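Local coordinates for glutamate--cysteine ligase GshA (Methylobacillus flagellatus KT, PDB 3K1T) that probably joins glutamate to cysteine as a gamma-glutamylcysteine synthetase, the ligase step that leads to glutathione, at the interface of chains A and B. Sequence-based numbering; all coordinates share one arbitrary frame. Chains: chain A/B, Glutamate--cysteine ligase GshA.

The interface of chains A and B. Residues chain A 94-96; chain B 31.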
loop_
_atom_site.group_PDB
_atom_site.type_symbol
_atom_site.label_atom_id
_atom_site.label_comp_id
_atom_site.label_asym_id
_atom_site.label_seq_id
_atom_site.Cartn_x
_atom_site.Cartn_y
_atom_site.Cartn_z
ATOM N N ASP A 94 0.859 -17.305 -6.037
ATOM C CA ASP A 94 1.888 -18.285 -5.786
ATOM C C ASP A 94 3.116 -18.089 -6.678
ATOM O O ASP A 94 4.066 -18.879 -6.608
ATOM C CB ASP A 94 1.290 -19.664 -6.013
ATOM C CG ASP A 94 0.101 -19.929 -5.086
ATOM O OD1 ASP A 94 0.244 -19.658 -3.858
ATOM O OD2 ASP A 94 -0.965 -20.381 -5.589
ATOM N N ALA A 95 3.076 -17.041 -7.500
ATOM C CA ALA A 95 4.142 -16.752 -8.441
ATOM C C ALA A 95 5.477 -16.511 -7.749
ATOM O O ALA A 95 5.567 -15.840 -6.746
ATOM C CB ALA A 95 3.777 -15.543 -9.330
ATOM N N ARG A 96 6.509 -17.156 -8.259
ATOM C CA ARG A 96 7.874 -16.826 -7.895
ATOM C C ARG A 96 8.506 -15.982 -9.001
ATOM O O ARG A 96 9.325 -15.115 -8.714
ATOM C CB ARG A 96 8.719 -18.101 -7.761
ATOM C CG ARG A 96 8.355 -19.008 -6.630
ATOM C CD ARG A 96 9.272 -20.227 -6.644
ATOM N NE ARG A 96 9.243 -20.993 -5.397
ATOM C CZ ARG A 96 8.359 -21.956 -5.112
ATOM N NH1 ARG A 96 7.379 -22.273 -5.970
ATOM N NH2 ARG A 96 8.432 -22.605 -3.950
ATOM N N HIS B 31 8.478 -14.480 -1.408
ATOM C CA HIS B 31 7.603 -15.593 -1.764
ATOM C C HIS B 31 7.241 -16.420 -0.534
ATOM O O HIS B 31 6.075 -16.771 -0.327
ATOM C CB HIS B 31 8.269 -16.498 -2.805
ATOM C CG HIS B 31 7.449 -17.686 -3.148
ATOM N ND1 HIS B 31 7.658 -18.923 -2.578
ATOM C CD2 HIS B 31 6.347 -17.806 -3.923
ATOM C CE1 HIS B 31 6.760 -19.772 -3.049
ATOM N NE2 HIS B 31 5.958 -19.125 -3.870
HETATM O O HOH W 1 3.950 -21.232 -4.613
#
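B:His31 reaches across to chain A and lays one face of its imidazole against the side chain of A:Arg96. Two parts of the arginine do the covering. Its CG methylene sits over the ring in a CH-pi contact, 3.7 Å from the ring centroid and shifted toward the rim. From there the chain stays extended from CG to NE and brings the guanidinium to the CE1 end of the imidazole. CE1 of B:His31 lies over the middle of the guanidinium, 3.4 Å from A:Arg96 CZ, but the group rests obliquely against the ring, the two planes 33° apart. With CG of the histidine anti to the backbone N (chi1 177°), beside the carbonyl carbon, the ring meets the arginine chain.

The face covered by A:Arg96 is the tight part of the contact; the NE2 edge is looser and wet. Water 1 lies in the ring plane at this edge, 3.0 Å from B:His31 NE2, and also pairs with the main-chain carbonyl O of A:Asp94 at 3.1 Å, bridging the two chains. The direct hydrogen bond from B:His31 NE2 to A:Asp94 O is only weak, 3.3 Å long and strongly bent, with 132° at the hydrogen. The water is probably the better partner, so an N-H there would be shared or turned mainly to it. The carboxylate of A:Asp94 stays back, with OD1 5.7 Å from B:His31 NE2, and could at most influence the histidine through space.

In the fold, B:His31 projects from helix 26-40, while A:Asp94 to A:Arg96 are the last three residues of the loop between helix 77-91 and strand 97-102. The patch is a small piece of a two-fold symmetric interface, so its twin recurs with the chains exchanged; this pairing may or may not be the biological dimer.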